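Local atomic coordinates of aminoglycoside acetyltransferase meta-AAC0020 (Uncultured bacterium, PDB entry 5F47), a protein that probably transfers an acetyl group from acetyl-coenzyme A to aminoglycoside antibiotics, as a GNAT-fold enzyme linked to antibiotic resistance. Residues V76-I89 with Y115-A127. Sequence-based numbering, arbitrary orientation.
Sequences VLEQYYSEKPLAYI and YTEKGFEEVFVQA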
ATOM      1  N   VAL B  76      -2.151   6.873  -3.674  1.00 12.79           N
ATOM      2  CA  VAL B  76      -1.354   7.865  -2.970  1.00 13.33           C
ATOM      3  C   VAL B  76      -1.348   7.548  -1.479  1.00 13.63           C
ATOM      4  O   VAL B  76      -2.415   7.377  -0.864  1.00 15.63           O
ATOM      5  CB  VAL B  76      -1.932   9.260  -3.207  1.00 14.83           C
ATOM      6  CG1 VAL B  76      -1.144  10.320  -2.420  1.00 16.83           C
ATOM      7  CG2 VAL B  76      -1.950   9.557  -4.712  1.00 17.09           C
ATOM      8  N   LEU B  77      -0.152   7.472  -0.916  1.00 12.12           N
ATOM      9  CA  LEU B  77       0.004   7.329   0.529  1.00 12.58           C
ATOM     10  C   LEU B  77       0.698   8.560   1.107  1.00 12.57           C
ATOM     11  O   LEU B  77       1.921   8.716   0.979  1.00 13.62           O
ATOM     12  CB  LEU B  77       0.808   6.068   0.855  1.00 14.15           C
ATOM     13  CG  LEU B  77       0.334   4.745   0.234  1.00 16.47           C
ATOM     14  CD1 LEU B  77       1.276   3.613   0.644  1.00 17.57           C
ATOM     15  CD2 LEU B  77      -1.122   4.413   0.600  1.00 17.27           C
ATOM     16  N   GLU B  78      -0.078   9.443   1.726  1.00 13.69           N
ATOM     17  CA  GLU B  78       0.498  10.578   2.437  0.58 14.12           C
ATOM     18  C   GLU B  78       1.337  10.067   3.596  1.00 14.69           C
ATOM     19  O   GLU B  78       0.907   9.162   4.314  1.00 14.25           O
ATOM     20  CB  GLU B  78      -0.600  11.510   2.936  0.58 16.11           C
ATOM     21  CG  GLU B  78      -1.402  12.158   1.827  0.58 17.29           C
ATOM     22  CD  GLU B  78      -0.666  13.281   1.114  0.58 20.15           C
ATOM     23  OE1 GLU B  78      -1.088  13.628  -0.008  0.58 21.58           O
ATOM     24  OE2 GLU B  78       0.307  13.832   1.677  0.58 20.59           O
ATOM     25  N   GLN B  79       2.531  10.636   3.764  1.00 13.63           N
ATOM     26  CA  GLN B  79       3.482  10.174   4.775  1.00 12.67           C
ATOM     27  C   GLN B  79       3.506  10.976   6.060  1.00 13.76           C
ATOM     28  O   GLN B  79       3.151  12.159   6.081  1.00 15.22           O
ATOM     29  CB  GLN B  79       4.912  10.204   4.232  1.00 15.14           C
ATOM     30  CG  GLN B  79       5.155   9.313   3.029  1.00 17.67           C
ATOM     31  CD  GLN B  79       6.632   9.206   2.750  1.00 18.61           C
ATOM     32  OE1 GLN B  79       7.330   8.395   3.360  1.00 21.73           O
ATOM     33  NE2 GLN B  79       7.134  10.058   1.849  1.00 18.45           N
ATOM     34  N   TYR B  80       3.945  10.329   7.136  1.00 14.54           N
ATOM     35  CA  TYR B  80       4.265  11.043   8.366  1.00 15.31           C
ATOM     36  C   TYR B  80       5.776  11.247   8.522  1.00 15.86           C
ATOM     37  O   TYR B  80       6.202  11.919   9.445  1.00 18.59           O
ATOM     38  CB  TYR B  80       3.679  10.316   9.599  1.00 15.84           C
ATOM     39  CG  TYR B  80       3.831   8.816   9.544  1.00 15.34           C
ATOM     40  CD1 TYR B  80       4.970   8.187  10.036  1.00 15.85           C
ATOM     41  CD2 TYR B  80       2.822   8.024   8.979  1.00 14.69           C
ATOM     42  CE1 TYR B  80       5.103   6.809   9.970  1.00 15.78           C
ATOM     43  CE2 TYR B  80       2.956   6.655   8.898  1.00 15.77           C
ATOM     44  CZ  TYR B  80       4.090   6.053   9.403  1.00 16.53           C
ATOM     45  OH  TYR B  80       4.209   4.683   9.321  1.00 15.31           O
ATOM     46  N   TYR B  81       6.582  10.671   7.626  1.00 15.47           N
ATOM     47  CA  TYR B  81       8.028  10.908   7.645  1.00 17.68           C
ATOM     48  C   TYR B  81       8.455  12.096   6.768  1.00 20.49           C
ATOM     49  O   TYR B  81       9.586  12.569   6.884  1.00 22.39           O
ATOM     50  CB  TYR B  81       8.781   9.661   7.170  1.00 18.82           C
ATOM     51  CG  TYR B  81       8.681   8.448   8.081  1.00 16.10           C
ATOM     52  CD1 TYR B  81       8.888   8.554   9.446  1.00 17.31           C
ATOM     53  CD2 TYR B  81       8.360   7.208   7.551  1.00 16.62           C
ATOM     54  CE1 TYR B  81       8.792   7.437  10.271  1.00 17.88           C
ATOM     55  CE2 TYR B  81       8.271   6.081   8.362  1.00 16.01           C
ATOM     56  CZ  TYR B  81       8.495   6.204   9.709  1.00 17.27           C
ATOM     57  OH  TYR B  81       8.403   5.097  10.540  1.00 18.21           O
ATOM     58  N   SER B  82       7.563  12.552   5.893  1.00 17.81           N
ATOM     59  CA  SER B  82       7.859  13.628   4.944  1.00 18.54           C
ATOM     60  C   SER B  82       6.556  14.264   4.498  1.00 20.45           C
ATOM     61  O   SER B  82       5.516  13.599   4.502  1.00 18.06           O
ATOM     62  CB  SER B  82       8.602  13.066   3.727  1.00 21.10           C
ATOM     63  OG  SER B  82       8.683  14.027   2.686  1.00 21.48           O
ATOM     64  N   GLU B  83       6.590  15.518   4.061  1.00 21.69           N
ATOM     65  CA  GLU B  83       5.406  16.104   3.430  1.00 24.89           C
ATOM     66  C   GLU B  83       5.228  15.681   1.981  1.00 23.95           C
ATOM     67  O   GLU B  83       4.196  15.957   1.371  1.00 26.47           O
ATOM     68  CB  GLU B  83       5.460  17.631   3.482  1.00 32.33           C
ATOM     69  CG  GLU B  83       5.206  18.210   4.842  1.00 41.49           C
ATOM     70  CD  GLU B  83       4.631  19.614   4.775  1.00 51.64           C
ATOM     71  OE1 GLU B  83       3.987  19.956   3.760  1.00 55.41           O
ATOM     72  OE2 GLU B  83       4.828  20.377   5.739  1.00 57.38           O
ATOM     73  N   LYS B  84       6.244  15.052   1.402  1.00 20.66           N
ATOM     74  CA  LYS B  84       6.126  14.530   0.048  1.00 18.35           C
ATOM     75  C   LYS B  84       5.541  13.121   0.074  1.00 18.15           C
ATOM     76  O   LYS B  84       6.076  12.255   0.744  1.00 18.96           O
ATOM     77  CB  LYS B  84       7.498  14.511  -0.636  1.00 20.50           C
ATOM     78  CG  LYS B  84       8.186  15.874  -0.722  1.00 25.99           C
ATOM     79  CD  LYS B  84       9.541  15.748  -1.381  1.00 33.27           C
ATOM     80  CE  LYS B  84      10.030  17.095  -1.889  1.00 42.19           C
ATOM     81  NZ  LYS B  84      10.068  18.119  -0.809  1.00 51.03           N
ATOM     82  N   PRO B  85       4.447  12.884  -0.661  1.00 15.70           N
ATOM     83  CA  PRO B  85       3.824  11.560  -0.577  1.00 15.74           C
ATOM     84  C   PRO B  85       4.552  10.450  -1.312  1.00 16.14           C
ATOM     85  O   PRO B  85       5.499  10.673  -2.076  1.00 16.93           O
ATOM     86  CB  PRO B  85       2.443  11.770  -1.227  1.00 16.45           C
ATOM     87  CG  PRO B  85       2.270  13.231  -1.343  1.00 18.91           C
ATOM     88  CD  PRO B  85       3.622  13.845  -1.409  1.00 18.34           C
ATOM     89  N   LEU B  86       4.092   9.242  -1.044  1.00 14.26           N
ATOM     90  CA  LEU B  86       4.469   8.050  -1.787  1.00 14.57           C
ATOM     91  C   LEU B  86       3.345   7.687  -2.739  1.00 13.37           C
ATOM     92  O   LEU B  86       2.184   7.960  -2.478  1.00 12.98           O
ATOM     93  CB  LEU B  86       4.714   6.855  -0.861  1.00 14.54           C
ATOM     94  CG  LEU B  86       5.746   7.021   0.253  1.00 15.74           C
ATOM     95  CD1 LEU B  86       5.719   5.824   1.181  1.00 17.23           C
ATOM     96  CD2 LEU B  86       7.148   7.206  -0.296  1.00 16.50           C
ATOM     97  N   ALA B  87       3.701   7.040  -3.836  1.00 13.53           N
ATOM     98  CA  ALA B  87       2.714   6.353  -4.651  1.00 13.51           C
ATOM     99  C   ALA B  87       3.002   4.857  -4.687  1.00 11.58           C
ATOM    100  O   ALA B  87       4.142   4.425  -4.908  1.00 14.53           O
ATOM    101  CB  ALA B  87       2.697   6.924  -6.052  1.00 16.04           C
ATOM    102  N   TYR B  88       1.948   4.079  -4.502  1.00 12.06           N
ATOM    103  CA  TYR B  88       1.993   2.623  -4.462  1.00 11.51           C
ATOM    104  C   TYR B  88       1.339   2.084  -5.715  1.00 12.30           C
ATOM    105  O   TYR B  88       0.126   2.181  -5.850  1.00 12.45           O
ATOM    106  CB  TYR B  88       1.223   2.141  -3.221  1.00 12.63           C
ATOM    107  CG  TYR B  88       1.203   0.672  -2.949  1.00 13.56           C
ATOM    108  CD1 TYR B  88       2.089  -0.204  -3.554  1.00 15.34           C
ATOM    109  CD2 TYR B  88       0.279   0.155  -2.052  1.00 16.00           C
ATOM    110  CE1 TYR B  88       2.051  -1.559  -3.273  1.00 17.39           C
ATOM    111  CE2 TYR B  88       0.245  -1.193  -1.758  1.00 18.63           C
ATOM    112  CZ  TYR B  88       1.133  -2.041  -2.364  1.00 18.29           C
ATOM    113  OH  TYR B  88       1.090  -3.375  -2.061  1.00 20.35           O
ATOM    114  N   ILE B  89       2.121   1.535  -6.636  1.00 11.49           N
ATOM    115  CA  ILE B  89       1.534   0.836  -7.783  1.00 12.38           C
ATOM    116  C   ILE B  89       1.040  -0.517  -7.298  1.00 12.62           C
ATOM    117  O   ILE B  89       1.828  -1.321  -6.793  1.00 15.22           O
ATOM    118  CB  ILE B  89       2.552   0.649  -8.917  1.00 12.88           C
ATOM    119  CG1 ILE B  89       2.985   2.013  -9.468  1.00 12.39           C
ATOM    120  CG2 ILE B  89       1.940  -0.206 -10.044  1.00 14.71           C
ATOM    121  CD1 ILE B  89       4.166   1.908 -10.471  1.00 21.80           C
ATOM    122  N   TYR B 115       3.891  11.468 -11.037  1.00 15.72           N
ATOM    123  CA  TYR B 115       4.092  11.657  -9.611  1.00 15.21           C
ATOM    124  C   TYR B 115       5.312  12.540  -9.359  1.00 17.24           C
ATOM    125  O   TYR B 115       5.386  13.232  -8.339  1.00 17.49           O
ATOM    126  CB  TYR B 115       4.203  10.309  -8.915  1.00 16.19           C
ATOM    127  CG  TYR B 115       2.850   9.645  -8.750  1.00 14.11           C
ATOM    128  CD1 TYR B 115       1.852  10.266  -8.023  1.00 15.07           C
ATOM    129  CD2 TYR B 115       2.598   8.407  -9.308  1.00 14.85           C
ATOM    130  CE1 TYR B 115       0.604   9.661  -7.844  1.00 16.08           C
ATOM    131  CE2 TYR B 115       1.350   7.780  -9.135  1.00 13.76           C
ATOM    132  CZ  TYR B 115       0.377   8.418  -8.403  1.00 15.55           C
ATOM    133  OH  TYR B 115      -0.856   7.825  -8.228  1.00 16.28           O
ATOM    134  N   THR B 116       6.255  12.550 -10.303  1.00 17.06           N
ATOM    135  CA  THR B 116       7.384  13.487 -10.207  1.00 19.55           C
ATOM    136  C   THR B 116       6.911  14.936 -10.298  1.00 20.54           C
ATOM    137  O   THR B 116       7.342  15.805  -9.519  1.00 23.67           O
ATOM    138  CB  THR B 116       8.443  13.232 -11.316  1.00 19.02           C
ATOM    139  OG1 THR B 116       8.985  11.915 -11.161  1.00 20.11           O
ATOM    140  CG2 THR B 116       9.577  14.250 -11.249  1.00 22.00           C
ATOM    141  N   GLU B 117       6.033  15.194 -11.256  1.00 21.77           N
ATOM    142  CA  GLU B 117       5.482  16.530 -11.447  1.00 27.16           C
ATOM    143  C   GLU B 117       4.716  16.992 -10.208  1.00 26.32           C
ATOM    144  O   GLU B 117       4.716  18.180  -9.876  1.00 28.36           O
ATOM    145  CB  GLU B 117       4.576  16.559 -12.678  1.00 32.55           C
ATOM    146  CG  GLU B 117       5.316  16.401 -14.002  1.00 39.32           C
ATOM    147  CD  GLU B 117       4.403  16.026 -15.167  1.00 44.66           C
ATOM    148  OE1 GLU B 117       3.243  15.608 -14.928  1.00 45.51           O
ATOM    149  OE2 GLU B 117       4.852  16.146 -16.328  1.00 49.49           O
ATOM    150  N   LYS B 118       4.081  16.043  -9.530  1.00 23.53           N
ATOM    151  CA  LYS B 118       3.341  16.305  -8.298  1.00 25.19           C
ATOM    152  C   LYS B 118       4.232  16.390  -7.067  1.00 25.20           C
ATOM    153  O   LYS B 118       3.747  16.626  -5.967  1.00 26.19           O
ATOM    154  CB  LYS B 118       2.275  15.225  -8.082  1.00 27.70           C
ATOM    155  CG  LYS B 118       1.143  15.289  -9.095  1.00 33.34           C
ATOM    156  CD  LYS B 118       0.183  14.126  -8.919  1.00 36.67           C
ATOM    157  CE  LYS B 118      -0.651  14.260  -7.659  1.00 40.99           C
ATOM    158  NZ  LYS B 118      -1.673  15.335  -7.802  1.00 46.22           N
ATOM    159  N   GLY B 119       5.534  16.204  -7.252  1.00 22.52           N
ATOM    160  CA  GLY B 119       6.485  16.362  -6.163  1.00 22.43           C
ATOM    161  C   GLY B 119       6.445  15.257  -5.126  1.00 20.71           C
ATOM    162  O   GLY B 119       6.722  15.494  -3.943  1.00 21.97           O
ATOM    163  N   PHE B 120       6.105  14.045  -5.559  1.00 17.20           N
ATOM    164  CA  PHE B 120       6.163  12.892  -4.672  1.00 16.16           C
ATOM    165  C   PHE B 120       7.610  12.479  -4.394  1.00 15.83           C
ATOM    166  O   PHE B 120       8.519  12.791  -5.181  1.00 19.24           O
ATOM    167  CB  PHE B 120       5.420  11.699  -5.284  1.00 15.77           C
ATOM    168  CG  PHE B 120       3.932  11.733  -5.102  1.00 15.97           C
ATOM    169  CD1 PHE B 120       3.211  12.909  -5.231  1.00 17.09           C
ATOM    170  CD2 PHE B 120       3.247  10.566  -4.817  1.00 15.44           C
ATOM    171  CE1 PHE B 120       1.816  12.920  -5.077  1.00 17.39           C
ATOM    172  CE2 PHE B 120       1.860  10.571  -4.662  1.00 14.49           C
ATOM    173  CZ  PHE B 120       1.149  11.748  -4.787  1.00 15.25           C
ATOM    174  N   GLU B 121       7.819  11.756  -3.295  1.00 15.58           N
ATOM    175  CA  GLU B 121       9.157  11.308  -2.930  1.00 16.92           C
ATOM    176  C   GLU B 121       9.564  10.087  -3.755  1.00 16.02           C
ATOM    177  O   GLU B 121      10.713   9.965  -4.182  1.00 17.40           O
ATOM    178  CB  GLU B 121       9.260  10.963  -1.429  1.00 17.68           C
ATOM    179  CG  GLU B 121      10.711  10.583  -1.043  1.00 22.08           C
ATOM    180  CD  GLU B 121      10.892  10.085   0.396  1.00 27.50           C
ATOM    181  OE1 GLU B 121      11.991   9.588   0.723  1.00 34.33           O
ATOM    182  OE2 GLU B 121       9.967  10.179   1.207  1.00 26.37           O
ATOM    183  N   GLU B 122       8.612   9.191  -3.967  1.00 16.72           N
ATOM    184  CA  GLU B 122       8.949   7.837  -4.369  1.00 16.11           C
ATOM    185  C   GLU B 122       7.720   7.127  -4.882  1.00 14.85           C
ATOM    186  O   GLU B 122       6.619   7.355  -4.386  1.00 14.17           O
ATOM    187  CB  GLU B 122       9.518   7.090  -3.177  1.00 17.68           C
ATOM    188  CG  GLU B 122       9.938   5.661  -3.412  1.00 20.69           C
ATOM    189  CD  GLU B 122      10.256   4.981  -2.104  1.00 23.39           C
ATOM    190  OE1 GLU B 122       9.491   4.085  -1.694  1.00 24.56           O
ATOM    191  OE2 GLU B 122      11.259   5.367  -1.471  1.00 24.35           O
ATOM    192  N   VAL B 123       7.919   6.266  -5.875  1.00 14.09           N
ATOM    193  CA  VAL B 123       6.888   5.347  -6.336  1.00 14.43           C
ATOM    194  C   VAL B 123       7.393   3.960  -6.004  1.00 13.18           C
ATOM    195  O   VAL B 123       8.560   3.684  -6.216  1.00 14.75           O
ATOM    196  CB  VAL B 123       6.647   5.485  -7.848  1.00 13.42           C
ATOM    197  CG1 VAL B 123       5.655   4.470  -8.352  1.00 13.86           C
ATOM    198  CG2 VAL B 123       6.178   6.903  -8.210  1.00 16.89           C
ATOM    199  N   PHE B 124       6.550   3.079  -5.470  1.00 12.98           N
ATOM    200  CA  PHE B 124       6.990   1.696  -5.275  1.00 13.48           C
ATOM    201  C   PHE B 124       5.971   0.676  -5.768  1.00 12.50           C
ATOM    202  O   PHE B 124       4.795   0.987  -5.981  1.00 12.94           O
ATOM    203  CB  PHE B 124       7.366   1.430  -3.795  1.00 14.72           C
ATOM    204  CG  PHE B 124       6.213   1.536  -2.811  1.00 13.94           C
ATOM    205  CD1 PHE B 124       5.801   2.762  -2.324  1.00 15.11           C
ATOM    206  CD2 PHE B 124       5.577   0.398  -2.364  1.00 16.71           C
ATOM    207  CE1 PHE B 124       4.750   2.852  -1.396  1.00 16.62           C
ATOM    208  CE2 PHE B 124       4.551   0.481  -1.428  1.00 15.90           C
ATOM    209  CZ  PHE B 124       4.140   1.699  -0.954  1.00 14.85           C
ATOM    210  N   VAL B 125       6.451  -0.545  -5.957  1.00 14.00           N
ATOM    211  CA  VAL B 125       5.652  -1.618  -6.557  1.00 14.80           C
ATOM    212  C   VAL B 125       6.233  -2.949  -6.109  1.00 18.13           C
ATOM    213  O   VAL B 125       7.425  -3.053  -5.785  1.00 18.43           O
ATOM    214  CB  VAL B 125       5.640  -1.498  -8.106  1.00 16.14           C
ATOM    215  CG1 VAL B 125       7.043  -1.720  -8.679  1.00 17.04           C
ATOM    216  CG2 VAL B 125       4.657  -2.495  -8.739  1.00 17.71           C
ATOM    217  N   GLN B 126       5.400  -3.982  -6.078  1.00 18.88           N
ATOM    218  CA  GLN B 126       5.873  -5.296  -5.676  1.00 23.37           C
ATOM    219  C   GLN B 126       5.543  -6.356  -6.715  1.00 25.29           C
ATOM    220  O   GLN B 126       4.613  -6.209  -7.515  1.00 26.56           O
ATOM    221  CB  GLN B 126       5.280  -5.655  -4.320  1.00 26.10           C
ATOM    222  CG  GLN B 126       5.821  -4.786  -3.197  1.00 27.71           C
ATOM    223  CD  GLN B 126       4.739  -4.163  -2.373  1.00 29.35           C
ATOM    224  OE1 GLN B 126       3.561  -4.477  -2.549  1.00 31.02           O
ATOM    225  NE2 GLN B 126       5.119  -3.268  -1.471  1.00 29.20           N
ATOM    226  N   ALA B 127       6.348  -7.404  -6.739  1.00 18.90           N
ATOM    227  CA  ALA B 127       6.073  -8.558  -7.564  1.00 18.63           C
ATOM    228  C   ALA B 127       6.290  -9.780  -6.697  1.00 19.46           C
ATOM    229  O   ALA B 127       7.183  -9.806  -5.853  1.00 17.25           O
ATOM    230  CB  ALA B 127       6.969  -8.605  -8.809  1.00 21.32           C
TER
HETATM  231  O   HOH W   1       9.971   8.954   3.678  1.00 32.96           O
HETATM  232  O   HOH W   2       2.528  -3.790  -6.028  1.00 18.48           O
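Ala87 and Tyr115 meet squarely: the methyl CB sits over the middle of the tyrosine ring, 3.5 Å from its centroid, a CH-pi contact. Beside it, the Phe120 ring takes Pro85 CB over one face, while CD1 of Tyr115 lies against the opposite face near the rim. Val76 CG1 reaches Phe120 CZ at 3.6 Å, so helix end, loop and strand close on one apolar cluster.

On the other side of the sheet, Tyr88 and Phe124 lie nearly parallel, 12° apart, but slid so far that the rings barely overlap, with Tyr88 CD1 3.3 Å from Phe124 CE2. Phe124 CG stands between its backbone N and carbonyl carbon (chi1 65°), which brings the ring back over strand 86-89, with Leu77 CD1 and Leu86 CB at its edge. Tyr88 OH donates to a lone pair of Gln126 OE1 at 2.7 Å, in the carbonyl plane.

Between these two layers of side chains runs the parallel pairing of a beta-alpha-beta crossover, in which helix 103-117 links the two strands. Ala87 gives its N-H to Glu122 O and accepts from Phe124 N; Ile89 N then bonds Phe124 O. Gly119, at positive phi, ends the helix in a Schellman motif just ahead of Phe120.

Where the strands begin, Gln79 NE2 spends its two N-H groups on Lys84 O and Glu121 OE2, the latter at 2.9 Å and nearly straight (176°). A water joins Gln79 OE1 to the same carboxylate oxygen. Along its outer edge, strand 122-128 pairs through residues 123-127, antiparallel, with a strand of the second subunit, continuing the sheet across the dimer.

Rings and methyls pack on both faces of the parallel pair, with the Tyr88-Gln126 hydrogen bond added on the Phe124 side, and the Gln79 amide, held through both its oxygen and its nitrogen, ties the 78-85 loop to Glu121.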